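Local coordinates for mitochondrial enolase superfamily member 1 (Homo sapiens, PDB 4A35), which catalyses the magnesium-dependent dehydration of L-fuconate to 2-keto-3-deoxy-L-fuconate, a step in the breakdown of L-fucose, at residues A[190-195]-A[210-215]. Residues are numbered along the deposited sequence; the frame is centred on the assembly and turned at random.
Sequences AYTTSC and AQALKD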
loop_
_atom_site.group_PDB
_atom_site.type_symbol
_atom_site.label_atom_id
_atom_site.label_comp_id
_atom_site.label_asym_id
_atom_site.label_seq_id
_atom_site.Cartn_x
_atom_site.Cartn_y
_atom_site.Cartn_z
ATOM N N ALA A 190 -23.606 -13.756 -13.564
ATOM C CA ALA A 190 -22.767 -12.576 -13.830
ATOM C C ALA A 190 -23.578 -11.305 -14.094
ATOM O O ALA A 190 -24.785 -11.336 -14.312
ATOM C CB ALA A 190 -21.864 -12.846 -15.049
ATOM N N TYR A 191 -22.889 -10.165 -14.019
ATOM C CA TYR A 191 -23.438 -8.880 -14.437
ATOM C C TYR A 191 -22.475 -8.334 -15.451
ATOM O O TYR A 191 -21.279 -8.717 -15.422
ATOM C CB TYR A 191 -23.638 -7.911 -13.255
ATOM C CG TYR A 191 -22.384 -7.353 -12.606
ATOM C CD1 TYR A 191 -21.828 -6.149 -13.041
ATOM C CD2 TYR A 191 -21.878 -7.907 -11.425
ATOM C CE1 TYR A 191 -20.729 -5.582 -12.396
ATOM C CE2 TYR A 191 -20.827 -7.297 -10.721
ATOM C CZ TYR A 191 -20.253 -6.138 -11.218
ATOM O OH TYR A 191 -19.203 -5.552 -10.576
ATOM N N THR A 192 -22.963 -7.453 -16.333
ATOM C CA THR A 192 -22.117 -6.842 -17.330
ATOM C C THR A 192 -21.720 -5.361 -16.966
ATOM O O THR A 192 -22.538 -4.564 -16.528
ATOM C CB THR A 192 -22.728 -6.910 -18.741
ATOM O OG1 THR A 192 -21.746 -6.398 -19.631
ATOM C CG2 THR A 192 -24.091 -6.129 -18.872
ATOM N N THR A 193 -20.462 -5.023 -17.247
ATOM C CA THR A 193 -19.928 -3.660 -17.071
ATOM C C THR A 193 -19.755 -3.039 -18.493
ATOM O O THR A 193 -19.250 -1.930 -18.629
ATOM C CB THR A 193 -18.668 -3.721 -16.196
ATOM O OG1 THR A 193 -19.109 -4.222 -14.934
ATOM C CG2 THR A 193 -18.007 -2.304 -15.930
ATOM N N SER A 194 -20.197 -3.745 -19.536
ATOM C CA SER A 194 -19.988 -3.267 -20.903
ATOM C C SER A 194 -20.789 -1.977 -21.282
ATOM O O SER A 194 -20.433 -1.339 -22.270
ATOM C CB SER A 194 -20.245 -4.388 -21.905
ATOM O OG SER A 194 -19.274 -5.404 -21.698
ATOM N N CYS A 195 -21.808 -1.553 -20.505
ATOM C CA CYS A 195 -22.542 -0.287 -20.787
ATOM C C CYS A 195 -22.129 0.806 -19.776
ATOM O O CYS A 195 -22.753 1.883 -19.717
ATOM C CB CYS A 195 -24.054 -0.520 -20.727
ATOM S SG CYS A 195 -24.644 -1.883 -21.774
ATOM N N ALA A 210 -29.150 -2.129 -25.690
ATOM C CA ALA A 210 -29.990 -2.974 -26.527
ATOM C C ALA A 210 -29.280 -4.277 -26.866
ATOM O O ALA A 210 -29.897 -5.347 -26.776
ATOM C CB ALA A 210 -30.381 -2.226 -27.806
ATOM N N GLN A 211 -27.985 -4.208 -27.214
ATOM C CA GLN A 211 -27.225 -5.419 -27.565
ATOM C C GLN A 211 -27.088 -6.350 -26.329
ATOM O O GLN A 211 -27.379 -7.552 -26.419
ATOM C CB GLN A 211 -25.853 -5.062 -28.159
ATOM C CG GLN A 211 -25.047 -6.271 -28.629
ATOM C CD GLN A 211 -25.683 -6.976 -29.813
ATOM O OE1 GLN A 211 -25.904 -6.387 -30.880
ATOM N NE2 GLN A 211 -25.988 -8.263 -29.651
ATOM N N ALA A 212 -26.727 -5.785 -25.161
ATOM C CA ALA A 212 -26.616 -6.565 -23.918
ATOM C C ALA A 212 -27.968 -7.225 -23.579
ATOM O O ALA A 212 -28.014 -8.425 -23.305
ATOM C CB ALA A 212 -26.165 -5.657 -22.775
ATOM N N LEU A 213 -29.081 -6.447 -23.654
ATOM C CA LEU A 213 -30.413 -7.011 -23.353
ATOM C C LEU A 213 -30.753 -8.186 -24.311
ATOM O O LEU A 213 -31.217 -9.249 -23.865
ATOM C CB LEU A 213 -31.487 -5.925 -23.429
ATOM C CG LEU A 213 -31.470 -4.896 -22.294
ATOM C CD1 LEU A 213 -32.292 -3.674 -22.667
ATOM C CD2 LEU A 213 -31.892 -5.524 -20.926
ATOM N N LYS A 214 -30.468 -7.992 -25.616
ATOM C CA LYS A 214 -30.677 -9.005 -26.670
ATOM C C LYS A 214 -29.836 -10.279 -26.358
ATOM O O LYS A 214 -30.374 -11.397 -26.440
ATOM C CB LYS A 214 -30.308 -8.384 -28.033
ATOM C CG LYS A 214 -30.416 -9.297 -29.241
ATOM C CD LYS A 214 -29.786 -8.620 -30.466
ATOM C CE LYS A 214 -29.848 -9.504 -31.700
ATOM N NZ LYS A 214 -28.953 -9.016 -32.787
ATOM N N ASP A 215 -28.556 -10.100 -25.929
ATOM C CA ASP A 215 -27.626 -11.185 -25.586
ATOM C C ASP A 215 -27.974 -11.923 -24.281
ATOM O O ASP A 215 -27.272 -12.887 -23.943
ATOM C CB ASP A 215 -26.169 -10.668 -25.507
ATOM C CG ASP A 215 -25.580 -10.162 -26.828
ATOM O OD1 ASP A 215 -26.240 -10.310 -27.869
ATOM O OD2 ASP A 215 -24.492 -9.556 -26.800
#
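Two torsions bring Thr192 and Cys195 against Ala212: chi1 of -174° sets Thr192 OG1 opposite its own N, leaving CG2 as the branch that meets Ala212 CB, and chi1 of -53° puts Cys195 SG opposite its carbonyl carbon. The contact is apolar and slight, 82 Å² in all. Ala212 CB, directed at the strand, approaches Thr192 CG2 at 4.4 Å and Cys195 SG at 4.2 Å, at the outer range of van der Waals contact. Thr192 OG1 accepts from Ser194 N at 3.1 Å and 164°, forming an ST turn that ties the strand end to the following loop. Within 210-215, not across the contact, Gln211 NE2 donates to Asp215 OD1 at 2.7 Å, a short but bent bond reaching OD1 on its syn side from somewhat out of the carboxylate plane.

Alternate side chains point to opposite faces, consistent with the barrel of the enolase superfamily: Tyr191 OH hydrogen-bonds to Lys221 NZ and Thr193 OG1 to Glu387 OE2, both probable substrate-binding residues, whereas Thr192 faces the helix. Strand 188-192, helix 202-214 and strand 219-223 form a beta-alpha-beta crossover; Thr192 shares backbone bonds with Arg219 and Lys221, Phe220 touches both Thr192 and Ala212, and Leu205, Leu208 and Cys209 of the helix pack on Cys195.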